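Local coordinates for cytoplasmic export protein 1 (Saccharomyces cerevisiae, PDB 3VWA) that acts in nuclear tRNA export, where it may collect tRNA from export receptors at the nuclear pore and hand aminoacylated tRNA to the translation machinery, at residues Y482-S487 / L501-P506; P476-L481 / R516-I521; T495-I500 / E528-E533; I441-I446 / A462-K467; I446-S451 / I488-V493. One frame throughout, in Å; residues are numbered along the deposited sequence.

Contact 1: Y482-S487 / L501-P506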
# COMPACT_ATOMS: atom_id res chain seq x y z
N TYR A 482 5.66 18.37 -36.67
CA TYR A 482 4.65 17.56 -35.98
C TYR A 482 3.78 18.41 -35.03
O TYR A 482 2.55 18.36 -35.04
CB TYR A 482 5.33 16.44 -35.18
CG TYR A 482 4.37 15.61 -34.34
CD1 TYR A 482 3.49 14.70 -34.95
CD2 TYR A 482 4.34 15.72 -32.93
CE1 TYR A 482 2.61 13.93 -34.21
CE2 TYR A 482 3.45 14.95 -32.16
CZ TYR A 482 2.59 14.06 -32.82
OH TYR A 482 1.70 13.27 -32.12
N GLY A 483 4.46 19.17 -34.19
CA GLY A 483 3.77 20.02 -33.25
C GLY A 483 2.97 21.08 -33.96
O GLY A 483 1.95 21.52 -33.44
N LEU A 484 3.41 21.50 -35.15
CA LEU A 484 2.61 22.47 -35.95
C LEU A 484 1.36 21.83 -36.51
O LEU A 484 0.30 22.48 -36.61
CB LEU A 484 3.45 23.08 -37.07
CG LEU A 484 4.46 24.17 -36.66
CD1 LEU A 484 5.66 24.25 -37.60
CD2 LEU A 484 3.68 25.47 -36.73
N GLU A 485 1.46 20.55 -36.89
CA GLU A 485 0.27 19.85 -37.39
C GLU A 485 -0.76 19.75 -36.26
O GLU A 485 -1.93 20.09 -36.43
CB GLU A 485 0.64 18.45 -37.91
CG GLU A 485 -0.52 17.64 -38.46
CD GLU A 485 -0.11 16.18 -38.64
OE1 GLU A 485 0.95 15.91 -39.23
OE2 GLU A 485 -0.83 15.30 -38.17
N LYS A 486 -0.30 19.31 -35.10
CA LYS A 486 -1.18 19.22 -33.96
C LYS A 486 -1.63 20.59 -33.45
O LYS A 486 -2.59 20.64 -32.75
CB LYS A 486 -0.57 18.42 -32.81
CG LYS A 486 -0.03 17.04 -33.18
CD LYS A 486 -1.13 16.08 -33.64
CE LYS A 486 -0.72 14.64 -33.36
NZ LYS A 486 -1.58 13.71 -34.13
N SER A 487 -0.97 21.67 -33.80
CA SER A 487 -1.31 22.97 -33.18
C SER A 487 -2.24 23.81 -33.97
O SER A 487 -2.58 24.92 -33.54
CB SER A 487 -0.05 23.79 -32.98
OG SER A 487 0.63 23.20 -31.90
N LEU A 501 2.31 31.22 -41.23
CA LEU A 501 2.70 30.85 -42.62
C LEU A 501 4.19 30.88 -42.87
O LEU A 501 4.72 29.95 -43.44
CB LEU A 501 2.02 31.69 -43.69
CG LEU A 501 0.49 31.66 -43.71
CD1 LEU A 501 0.01 32.55 -44.84
CD2 LEU A 501 -0.02 30.22 -43.88
N THR A 502 4.84 31.96 -42.42
CA THR A 502 6.27 32.14 -42.52
C THR A 502 7.11 31.40 -41.47
O THR A 502 8.35 31.36 -41.58
CB THR A 502 6.64 33.64 -42.58
OG1 THR A 502 5.95 34.38 -41.56
CG2 THR A 502 6.26 34.24 -43.88
N VAL A 503 6.47 30.84 -40.43
CA VAL A 503 7.12 29.84 -39.57
C VAL A 503 7.18 28.49 -40.32
O VAL A 503 8.18 27.78 -40.27
CB VAL A 503 6.37 29.60 -38.24
CG1 VAL A 503 6.98 28.39 -37.54
CG2 VAL A 503 6.36 30.86 -37.33
N ILE A 504 6.09 28.09 -40.96
CA ILE A 504 6.10 26.86 -41.76
C ILE A 504 6.93 26.95 -43.01
O ILE A 504 7.78 26.09 -43.26
CB ILE A 504 4.69 26.43 -42.16
CG1 ILE A 504 3.90 26.07 -40.88
CG2 ILE A 504 4.78 25.21 -43.10
CD1 ILE A 504 2.41 26.08 -41.01
N ALA A 505 6.72 27.99 -43.80
CA ALA A 505 7.18 27.94 -45.17
C ALA A 505 8.67 27.64 -45.42
O ALA A 505 9.00 27.03 -46.42
CB ALA A 505 6.72 29.20 -45.92
N PRO A 506 9.60 28.08 -44.54
CA PRO A 506 11.00 27.76 -44.77
C PRO A 506 11.33 26.26 -44.90
O PRO A 506 12.30 25.87 -45.58
CB PRO A 506 11.70 28.40 -43.55
CG PRO A 506 10.85 29.63 -43.30
CD PRO A 506 9.43 29.17 -43.57
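L484 of helix 474-487 pushes its branched end between V503 and I504, near the C-terminal end of helix 493-504, and carries this segment's share of the contact alone. Segment 501-506 lies in the second HEAT repeat, so the contact packs helix 474-487 onto that repeat within the alpha-solenoid. The backbones stay well apart: the nearest alpha carbons, L484 CA and I504 CA, are 8.1 Å from each other, so the space is bridged entirely by side chains. Followed outward, L484 CB points at the other helix but is still 4.9 Å from its nearest atom there, I504 CG1. The next atom, CG, sits anti to the carbonyl carbon (chi1 -76°) and is 4.7 Å from the same I504 CG1. Contact begins at the two methyls. L484 CD1 comes within 4.1 Å of I504 CG1 and also reaches V503 CG1, at 4.3 Å, while L484 CD2 lies 4.2 Å from I504 CG1. That methylene is therefore straddled by the whole leucine fork. I504 and L484 run alongside each other in opposite senses, so the flank of the isoleucine rather than its CD1 end receives the fork. F465 of helix 454-469, I500 of helix 493-504 and L522 of helix 513-536 also touch L484, and Y526 OH is hydrogen-bonded to L484 O. With no hydrogen bond crossing the segments and only carbon atoms meeting, cohesion here must come from dispersion and the exclusion of water.

Contact 2: P476-L481 / R516-I521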
# COMPACT_ATOMS: atom_id res chain seq x y z
N PRO A 476 14.77 17.26 -34.86
CA PRO A 476 14.03 18.36 -34.22
C PRO A 476 13.21 19.21 -35.20
O PRO A 476 12.18 19.79 -34.82
CB PRO A 476 15.12 19.19 -33.54
CG PRO A 476 16.29 18.18 -33.37
CD PRO A 476 16.22 17.39 -34.64
N ARG A 477 13.63 19.23 -36.46
CA ARG A 477 12.86 19.88 -37.52
C ARG A 477 11.58 19.11 -37.75
O ARG A 477 10.47 19.69 -37.74
CB ARG A 477 13.72 20.03 -38.79
CG ARG A 477 15.14 20.49 -38.46
CD ARG A 477 15.73 21.40 -39.52
NE ARG A 477 15.94 20.70 -40.76
CZ ARG A 477 17.07 20.07 -41.09
NH1 ARG A 477 18.10 20.08 -40.26
NH2 ARG A 477 17.16 19.43 -42.24
N LEU A 478 11.71 17.79 -37.89
CA LEU A 478 10.54 16.91 -38.00
C LEU A 478 9.61 17.02 -36.79
O LEU A 478 8.42 16.80 -36.90
CB LEU A 478 11.02 15.47 -38.12
CG LEU A 478 11.80 15.13 -39.40
CD1 LEU A 478 12.37 13.74 -39.27
CD2 LEU A 478 10.96 15.23 -40.67
N ALA A 479 10.17 17.27 -35.61
CA ALA A 479 9.36 17.40 -34.43
C ALA A 479 8.63 18.76 -34.45
O ALA A 479 7.58 18.89 -33.89
CB ALA A 479 10.23 17.31 -33.16
N ALA A 480 9.22 19.78 -35.04
CA ALA A 480 8.51 21.05 -35.18
C ALA A 480 7.28 20.88 -36.08
O ALA A 480 6.17 21.26 -35.73
CB ALA A 480 9.42 22.13 -35.73
N LEU A 481 7.49 20.25 -37.23
CA LEU A 481 6.40 20.08 -38.18
C LEU A 481 5.29 19.31 -37.53
O LEU A 481 4.11 19.55 -37.82
CB LEU A 481 6.88 19.35 -39.42
CG LEU A 481 7.93 20.09 -40.22
CD1 LEU A 481 8.39 19.20 -41.38
CD2 LEU A 481 7.30 21.38 -40.72
N ARG A 516 11.11 18.62 -46.40
CA ARG A 516 10.42 19.33 -47.48
C ARG A 516 9.11 18.67 -47.74
O ARG A 516 8.12 19.35 -47.94
CB ARG A 516 11.24 19.34 -48.79
CG ARG A 516 12.50 20.18 -48.74
CD ARG A 516 13.24 20.18 -50.08
NE ARG A 516 14.33 19.19 -50.13
CZ ARG A 516 14.32 18.16 -50.95
NH1 ARG A 516 13.28 18.00 -51.74
NH2 ARG A 516 15.30 17.27 -50.99
N GLY A 517 9.10 17.33 -47.78
CA GLY A 517 7.85 16.58 -48.11
C GLY A 517 6.78 16.82 -47.03
O GLY A 517 5.61 17.11 -47.32
N ARG A 518 7.17 16.68 -45.76
CA ARG A 518 6.18 16.93 -44.68
C ARG A 518 5.79 18.38 -44.59
O ARG A 518 4.65 18.66 -44.31
CB ARG A 518 6.64 16.41 -43.32
CG ARG A 518 7.08 14.94 -43.41
CD ARG A 518 7.49 14.41 -42.06
NE ARG A 518 7.67 12.96 -42.14
CZ ARG A 518 7.77 12.18 -41.08
NH1 ARG A 518 7.74 12.72 -39.88
NH2 ARG A 518 7.93 10.88 -41.23
N ALA A 519 6.70 19.30 -44.88
CA ALA A 519 6.38 20.71 -44.70
C ALA A 519 5.34 21.11 -45.72
O ALA A 519 4.51 21.98 -45.47
CB ALA A 519 7.61 21.58 -44.85
N LYS A 520 5.47 20.55 -46.93
CA LYS A 520 4.53 20.89 -48.00
C LYS A 520 3.09 20.49 -47.62
O LYS A 520 2.13 21.23 -47.84
CB LYS A 520 4.94 20.27 -49.35
CG LYS A 520 3.98 20.63 -50.47
CD LYS A 520 4.60 20.45 -51.86
CE LYS A 520 3.97 19.27 -52.57
NZ LYS A 520 2.57 19.55 -52.95
N ILE A 521 2.95 19.32 -47.00
CA ILE A 521 1.64 18.80 -46.69
C ILE A 521 1.05 19.63 -45.56
O ILE A 521 -0.10 19.96 -45.56
CB ILE A 521 1.73 17.29 -46.36
CG1 ILE A 521 2.18 16.47 -47.58
CG2 ILE A 521 0.38 16.78 -45.89
CD1 ILE A 521 2.54 14.99 -47.27
O HOH W 1 7.29 15.41 -38.84
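L481 and A519 mark the closest backbone approach, their CA atoms 6.6 Å apart, between two helix segments that run almost parallel at 13° with their axes 10.2 Å apart. L481 reaches across with both methyls. Its CD1 rests 3.8 Å from R518 CB and also leans on the backbone at A519 N, while L481 CD2 packs 4.1 Å from A519 CB. Replacing it with an alanine would remove both methyls and is likely to open a gap against A519 and leave the aliphatic base of R518 freer to shift. One turn earlier, L478 meets the arginine further out: L478 CD2 is 3.8 Å from R518 CD, the two side chains crossing at about a right angle. R518 is extended from CG to NE, which carries its guanidinium past L478. There a water lies in the guanidinium plane, at its edge, accepting from R518 NH1 at 2.9 Å and donating to L478 O at 2.6 Å. This water is the polar link between the segments, since no direct hydrogen bond joins them. Helices 474-487 and 513-536 thus stand side by side as non-consecutive members of the solenoid. A479 turns to helix 433-446 and A480 to helix 454-469, while R477 ties the base of helix 474-487 to the loop before helix 513-536 through a salt bridge with D510.

Contact 3: T495-I500 / E528-E533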
# COMPACT_ATOMS: atom_id res chain seq x y z
N THR A 495 -3.83 34.65 -36.90
CA THR A 495 -2.46 34.39 -36.50
C THR A 495 -1.73 33.63 -37.60
O THR A 495 -0.61 33.92 -37.89
CB THR A 495 -2.45 33.62 -35.17
OG1 THR A 495 -3.28 34.35 -34.25
CG2 THR A 495 -0.99 33.44 -34.65
N ILE A 496 -2.41 32.69 -38.25
CA ILE A 496 -1.87 32.03 -39.40
C ILE A 496 -1.31 33.02 -40.41
O ILE A 496 -0.15 32.93 -40.79
CB ILE A 496 -2.91 31.06 -40.03
CG1 ILE A 496 -3.05 29.82 -39.10
CG2 ILE A 496 -2.49 30.60 -41.44
CD1 ILE A 496 -4.45 29.23 -39.16
N ALA A 497 -2.15 33.96 -40.82
CA ALA A 497 -1.86 35.00 -41.79
C ALA A 497 -0.83 36.03 -41.32
O ALA A 497 -0.03 36.50 -42.14
CB ALA A 497 -3.16 35.73 -42.10
N ASN A 498 -0.89 36.39 -40.03
CA ASN A 498 0.02 37.39 -39.43
C ASN A 498 1.39 36.75 -39.28
O ASN A 498 2.37 37.46 -39.22
CB ASN A 498 -0.37 37.73 -37.96
CG ASN A 498 -1.40 38.86 -37.82
OD1 ASN A 498 -2.42 38.93 -38.54
ND2 ASN A 498 -1.13 39.76 -36.84
N LYS A 499 1.45 35.43 -39.08
CA LYS A 499 2.65 34.87 -38.45
C LYS A 499 3.03 33.44 -38.81
O LYS A 499 4.15 33.17 -39.20
CB LYS A 499 2.47 34.96 -36.92
CG LYS A 499 3.64 34.42 -36.11
CD LYS A 499 3.38 34.64 -34.63
CE LYS A 499 3.48 36.13 -34.28
NZ LYS A 499 4.13 36.26 -32.95
N ILE A 500 2.10 32.50 -38.64
CA ILE A 500 2.44 31.04 -38.76
C ILE A 500 2.87 30.60 -40.19
O ILE A 500 3.75 29.68 -40.34
CB ILE A 500 1.26 30.16 -38.24
CG1 ILE A 500 0.79 30.65 -36.86
CG2 ILE A 500 1.64 28.72 -38.14
CD1 ILE A 500 1.92 30.76 -35.87
N GLU A 528 -5.25 25.93 -46.57
CA GLU A 528 -6.67 25.55 -46.74
C GLU A 528 -7.49 26.15 -45.64
O GLU A 528 -8.57 26.73 -45.89
CB GLU A 528 -6.83 24.03 -46.72
CG GLU A 528 -7.03 23.38 -48.09
CD GLU A 528 -5.90 22.45 -48.54
OE1 GLU A 528 -5.11 22.85 -49.45
OE2 GLU A 528 -5.79 21.31 -47.99
N LYS A 529 -6.98 26.07 -44.40
CA LYS A 529 -7.71 26.67 -43.30
C LYS A 529 -7.90 28.17 -43.53
O LYS A 529 -9.02 28.68 -43.40
CB LYS A 529 -7.08 26.33 -41.95
CG LYS A 529 -7.60 27.20 -40.82
CD LYS A 529 -7.40 26.55 -39.44
CE LYS A 529 -7.66 27.57 -38.35
NZ LYS A 529 -7.54 26.82 -37.05
N LEU A 530 -6.83 28.86 -43.93
CA LEU A 530 -6.89 30.31 -44.23
C LEU A 530 -7.82 30.63 -45.36
O LEU A 530 -8.60 31.60 -45.27
CB LEU A 530 -5.50 30.89 -44.52
CG LEU A 530 -5.27 32.36 -44.95
CD1 LEU A 530 -5.93 33.39 -44.01
CD2 LEU A 530 -3.76 32.64 -45.07
N GLU A 531 -7.70 29.86 -46.44
CA GLU A 531 -8.54 30.08 -47.64
C GLU A 531 -10.04 29.97 -47.34
O GLU A 531 -10.85 30.76 -47.87
CB GLU A 531 -8.16 29.11 -48.77
N LYS A 532 -10.40 29.00 -46.48
CA LYS A 532 -11.79 28.71 -46.12
C LYS A 532 -12.40 29.86 -45.35
O LYS A 532 -13.55 30.21 -45.59
CB LYS A 532 -11.91 27.43 -45.31
N GLU A 533 -11.63 30.42 -44.42
CA GLU A 533 -12.15 31.50 -43.61
C GLU A 533 -12.28 32.78 -44.45
O GLU A 533 -13.27 33.52 -44.33
CB GLU A 533 -11.33 31.69 -42.35
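I496 and K529 meet at about a right angle, the isoleucine methyl lying against the lysine's methylene chain. K529 has CG anti to the backbone N (chi1 166°) and is extended from there on, so that three of its carbons pass I496 CD1: K529 CE is 3.7 Å from it, CD 4.0 Å and CG 4.1 Å. The same straight course delivers the ammonium group to two backbone acceptors beyond the contact, where K529 NZ hydrogen-bonds to F491 O and I488 O. Both ends of the lysine are thereby accounted for, an apolar shaft on I496 and a charged head on the turn preceding helix 493-504. L530 also starts out anti to its backbone N (chi1 176°), which brings its CD1 within 4.1 Å of A497 CB, while L530 CB lies 4.3 Å from I496 CG2. I496 is thus shared: CD1 serves the lysine, and CG2, the branch anti to its own N, serves the leucine. On its own helix I496 lies in a wider pi-type turn, evidenced by the bond from I500 N to T495 O. Segments 495-500 and 528-533 cross at -136°, running in broadly opposed directions. They belong to helices 493-504 and 513-536, which make up most of the second HEAT repeat, residues 494-530, the second running beyond its end. Y526, on helix 513-536, also packs on I496 and I500, and helix 454-469 lies on the side of T495, K499 and I500.

Contact 4: I441-I446 / A462-K467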
# COMPACT_ATOMS: atom_id res chain seq x y z
N ILE A 441 8.25 19.05 -28.50
CA ILE A 441 7.08 18.20 -28.21
C ILE A 441 6.52 18.64 -26.87
O ILE A 441 5.35 19.00 -26.79
CB ILE A 441 7.45 16.69 -28.21
CG1 ILE A 441 8.11 16.30 -29.53
CG2 ILE A 441 6.24 15.79 -28.01
CD1 ILE A 441 7.17 16.34 -30.73
N ILE A 442 7.38 18.74 -25.85
CA ILE A 442 6.90 19.10 -24.50
C ILE A 442 6.33 20.52 -24.46
O ILE A 442 5.31 20.78 -23.77
CB ILE A 442 8.00 18.92 -23.39
CG1 ILE A 442 8.43 17.45 -23.18
CG2 ILE A 442 7.56 19.49 -22.08
CD1 ILE A 442 7.26 16.44 -23.22
N ILE A 443 7.02 21.44 -25.15
CA ILE A 443 6.51 22.80 -25.20
C ILE A 443 5.10 22.85 -25.89
O ILE A 443 4.25 23.60 -25.44
CB ILE A 443 7.45 23.74 -25.96
CG1 ILE A 443 8.72 23.95 -25.15
CG2 ILE A 443 6.72 25.06 -26.30
CD1 ILE A 443 9.82 24.61 -25.96
N SER A 444 4.89 22.08 -26.97
CA SER A 444 3.59 22.03 -27.62
C SER A 444 2.56 21.52 -26.68
O SER A 444 1.48 22.10 -26.52
CB SER A 444 3.64 21.09 -28.80
OG SER A 444 4.58 21.55 -29.71
N LYS A 445 2.93 20.43 -26.00
CA LYS A 445 2.08 19.80 -25.03
C LYS A 445 1.56 20.76 -23.97
O LYS A 445 0.35 20.82 -23.74
CB LYS A 445 2.81 18.58 -24.45
CG LYS A 445 1.93 17.60 -23.72
CD LYS A 445 2.55 16.21 -23.68
CE LYS A 445 1.87 15.40 -22.59
NZ LYS A 445 2.67 14.25 -22.04
N ILE A 446 2.45 21.54 -23.36
CA ILE A 446 2.06 22.37 -22.24
C ILE A 446 1.58 23.79 -22.57
O ILE A 446 1.17 24.48 -21.67
CB ILE A 446 3.22 22.56 -21.19
CG1 ILE A 446 4.16 23.69 -21.61
CG2 ILE A 446 3.91 21.24 -20.86
CD1 ILE A 446 5.53 23.64 -20.96
N ALA A 462 5.15 29.91 -31.95
CA ALA A 462 5.85 30.33 -33.19
C ALA A 462 7.33 30.37 -32.96
O ALA A 462 8.10 29.91 -33.80
CB ALA A 462 5.36 31.66 -33.76
N THR A 463 7.72 30.95 -31.81
CA THR A 463 9.15 31.06 -31.48
C THR A 463 9.84 29.68 -31.30
O THR A 463 10.97 29.46 -31.75
CB THR A 463 9.38 31.86 -30.17
OG1 THR A 463 8.68 33.12 -30.21
CG2 THR A 463 10.89 32.10 -29.94
N ALA A 464 9.19 28.79 -30.58
CA ALA A 464 9.76 27.47 -30.33
C ALA A 464 9.88 26.67 -31.62
O ALA A 464 10.88 25.97 -31.83
CB ALA A 464 8.91 26.73 -29.30
N PHE A 465 8.86 26.76 -32.49
CA PHE A 465 8.90 26.02 -33.77
C PHE A 465 9.93 26.59 -34.77
O PHE A 465 10.59 25.85 -35.49
CB PHE A 465 7.51 26.05 -34.42
CG PHE A 465 6.45 25.27 -33.70
CD1 PHE A 465 6.72 24.02 -33.14
CD2 PHE A 465 5.16 25.75 -33.63
CE1 PHE A 465 5.73 23.28 -32.49
CE2 PHE A 465 4.17 25.01 -33.01
CZ PHE A 465 4.45 23.78 -32.43
N THR A 466 10.04 27.90 -34.83
CA THR A 466 11.06 28.58 -35.66
C THR A 466 12.48 28.14 -35.26
O THR A 466 13.29 27.76 -36.12
CB THR A 466 10.93 30.09 -35.45
OG1 THR A 466 9.66 30.54 -35.95
CG2 THR A 466 12.07 30.87 -36.13
N LYS A 467 12.75 28.15 -33.94
CA LYS A 467 14.02 27.63 -33.40
C LYS A 467 14.34 26.20 -33.83
O LYS A 467 15.44 25.93 -34.31
CB LYS A 467 14.03 27.76 -31.87
CG LYS A 467 15.36 27.54 -31.17
CD LYS A 467 16.54 28.17 -31.86
CE LYS A 467 17.66 28.39 -30.85
NZ LYS A 467 18.98 28.08 -31.46
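I443 and A464 are the nearest pair along two helical segments, their CA atoms 7.7 Å apart, where helices 433-446 and 454-469 run in roughly opposed directions. Joined by a short loop, they are an antiparallel pair of consecutive helices within the alpha-solenoid of this HEAT-repeat protein. I443 grips the small A464 with two carbons at once: I443 CD1 and I443 CG2 are each 4.1 Å from A464 CB. CG1 and CG2 leave the isoleucine CB in different directions and CD1 continues outward (chi2 167°), so that both CD1 and CG2 lie against the alanine methyl. Beside this apolar pair S444 meets F465. The hydroxyl comes to the rim of the ring close to its plane, with S444 OG 3.5 Å from both F465 CE1 and F465 CZ, so it faces the bond between these carbons rather than the pi cloud. Such an approach suits a weakly positive C-H edge beside an oxygen, and it is no hydrogen bond. The hydroxyl is instead bonded to V440 O, one turn back on its own helix. F465 has CG anti to the carbonyl carbon (chi1 -68°), which swings the ring out past A464 toward S444; S487 of helix 474-487 also packs on it. I443 also touches L424 of helix 413-427. Within segment 462-467, A462 O accepts two bonds from one residue, T466 N at 3.0 Å and T466 OG1 at 2.7 Å, arriving from opposite faces of the carbonyl plane.

Contact 5: I446-S451 / I488-V493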
# COMPACT_ATOMS: atom_id res chain seq x y z
N ILE A 446 2.45 21.54 -23.36
CA ILE A 446 2.06 22.37 -22.24
C ILE A 446 1.58 23.79 -22.57
O ILE A 446 1.17 24.48 -21.67
CB ILE A 446 3.22 22.56 -21.19
CG1 ILE A 446 4.16 23.69 -21.61
CG2 ILE A 446 3.91 21.24 -20.86
CD1 ILE A 446 5.53 23.64 -20.96
N SER A 447 1.68 24.20 -23.83
CA SER A 447 1.35 25.56 -24.29
C SER A 447 -0.02 26.06 -23.89
O SER A 447 -0.16 27.22 -23.54
CB SER A 447 1.45 25.59 -25.80
OG SER A 447 0.45 24.76 -26.41
N THR A 448 -1.00 25.18 -23.88
CA THR A 448 -2.36 25.53 -23.55
C THR A 448 -2.65 25.50 -22.06
O THR A 448 -3.77 25.87 -21.68
CB THR A 448 -3.37 24.52 -24.17
OG1 THR A 448 -2.92 23.21 -23.94
CG2 THR A 448 -3.46 24.70 -25.68
N ILE A 449 -1.70 25.04 -21.22
CA ILE A 449 -1.94 25.17 -19.74
C ILE A 449 -1.22 26.33 -19.06
O ILE A 449 -1.35 26.51 -17.86
CB ILE A 449 -1.70 23.89 -18.90
CG1 ILE A 449 -0.21 23.59 -18.85
CG2 ILE A 449 -2.61 22.75 -19.37
CD1 ILE A 449 0.08 22.14 -18.61
N LEU A 450 -0.48 27.11 -19.83
CA LEU A 450 0.05 28.36 -19.32
C LEU A 450 -1.10 29.31 -19.00
O LEU A 450 -2.16 29.32 -19.65
CB LEU A 450 1.01 28.97 -20.35
CG LEU A 450 2.44 28.40 -20.41
CD1 LEU A 450 2.57 26.96 -19.96
CD2 LEU A 450 2.99 28.52 -21.82
N SER A 451 -0.94 30.10 -17.94
CA SER A 451 -1.91 31.17 -17.76
C SER A 451 -1.40 32.45 -18.50
O SER A 451 -0.88 33.37 -17.90
CB SER A 451 -2.24 31.38 -16.27
OG SER A 451 -1.30 32.24 -15.63
N ILE A 488 -2.64 23.30 -35.13
CA ILE A 488 -3.41 24.11 -36.06
C ILE A 488 -4.68 24.62 -35.40
O ILE A 488 -5.08 25.75 -35.62
CB ILE A 488 -3.69 23.33 -37.39
CG1 ILE A 488 -4.16 24.28 -38.47
CG2 ILE A 488 -4.69 22.17 -37.19
CD1 ILE A 488 -4.28 23.67 -39.86
N GLU A 489 -5.31 23.79 -34.59
CA GLU A 489 -6.51 24.26 -33.89
C GLU A 489 -6.25 25.36 -32.87
O GLU A 489 -7.21 25.98 -32.41
CB GLU A 489 -7.22 23.12 -33.16
CG GLU A 489 -6.66 21.76 -33.41
CD GLU A 489 -7.64 20.69 -32.98
OE1 GLU A 489 -7.22 19.88 -32.11
OE2 GLU A 489 -8.82 20.73 -33.48
N LEU A 490 -4.98 25.60 -32.52
CA LEU A 490 -4.66 26.68 -31.54
C LEU A 490 -4.33 28.02 -32.21
O LEU A 490 -4.11 29.03 -31.53
CB LEU A 490 -3.50 26.29 -30.64
CG LEU A 490 -3.56 24.91 -29.98
CD1 LEU A 490 -2.27 24.59 -29.25
CD2 LEU A 490 -4.76 24.82 -29.03
N PHE A 491 -4.27 28.01 -33.55
CA PHE A 491 -4.05 29.22 -34.34
C PHE A 491 -5.29 29.58 -35.14
O PHE A 491 -5.75 28.80 -36.08
CB PHE A 491 -2.87 29.03 -35.31
CG PHE A 491 -1.59 28.63 -34.64
CD1 PHE A 491 -1.04 29.40 -33.64
CD2 PHE A 491 -0.93 27.48 -35.04
CE1 PHE A 491 0.15 29.00 -33.03
CE2 PHE A 491 0.28 27.10 -34.47
CZ PHE A 491 0.81 27.86 -33.44
N ASP A 492 -5.87 30.73 -34.80
CA ASP A 492 -6.96 31.26 -35.62
C ASP A 492 -6.36 31.82 -36.93
O ASP A 492 -5.12 31.89 -37.08
CB ASP A 492 -7.74 32.35 -34.90
CG ASP A 492 -6.85 33.53 -34.53
OD1 ASP A 492 -5.76 33.71 -35.12
OD2 ASP A 492 -7.25 34.33 -33.68
N VAL A 493 -7.21 32.18 -37.89
CA VAL A 493 -6.71 32.44 -39.24
C VAL A 493 -5.94 33.70 -39.24
O VAL A 493 -5.06 33.89 -40.05
CB VAL A 493 -7.78 32.49 -40.36
CG1 VAL A 493 -8.20 31.09 -40.79
CG2 VAL A 493 -8.97 33.37 -39.94
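Two turns at one edge of the alpha-solenoid touch here, S447 and T448 after helix 433-446 meeting L490 in the connection between helices 474-487 and 493-504. The nearest alpha carbons are T448 CA and L490 CA, 8.4 Å apart, and all three touching side chains have CB directed across that space. L490 supplies both of its methyls. T448 CG2 is 3.6 Å from L490 CD2 and 3.8 Å from L490 CD1, so the threonine methyl sits in the fork of the leucine, the two side chains crossing at about a right angle. S447 adds a lighter touch, its OG 3.9 Å from L490 CD1. This hydroxyl lies between its backbone N and carbonyl carbon (chi1 66°), the crowded position, from which it is hydrogen-bonded to S444 O; it is thus satisfied on the last turn of helix 433-446, and the leucine merely lies against it. Each turn is also held locally. I449 N bonds to I446 O at 3.0 Å, and F491 N bonds to I488 O at 3.2 Å, closing the short 3-10 stretch that presents L490. L490 O is held by R457 of helix 454-469, and D492 takes the N-cap position of helix 493-504, with OD1 also bonded to T495 OG1. Since no hydrogen bond crosses the segments, the contact rests mainly on methyl packing, with S447 OG alongside: a small, partly buried touch in which S447 OG, L490 O and D492 OD1 find their polar partners outside it.

In the fold
All five contacts lie in the C-terminal end of the helical solenoid, 39 to 53 Å from the chain's centre and far from the N-terminal kinase-like domain. They link five successive helices, 433-446 to 513-536. Contact 4 joins the first two and closes before contacts 1, 2 and 3 open; contact 5 spans from the turn after the first helix to the turn before the fourth. Contacts 1 and 2, with centres 8 Å apart, share helix 474-487, and contact 3 shares helix 493-504 with contact 1. Contacts 1 and 4 touch, with centres 10 Å apart. Neighbouring layers are thereby coupled into one continuous stack, the architecture of a HEAT-repeat protein.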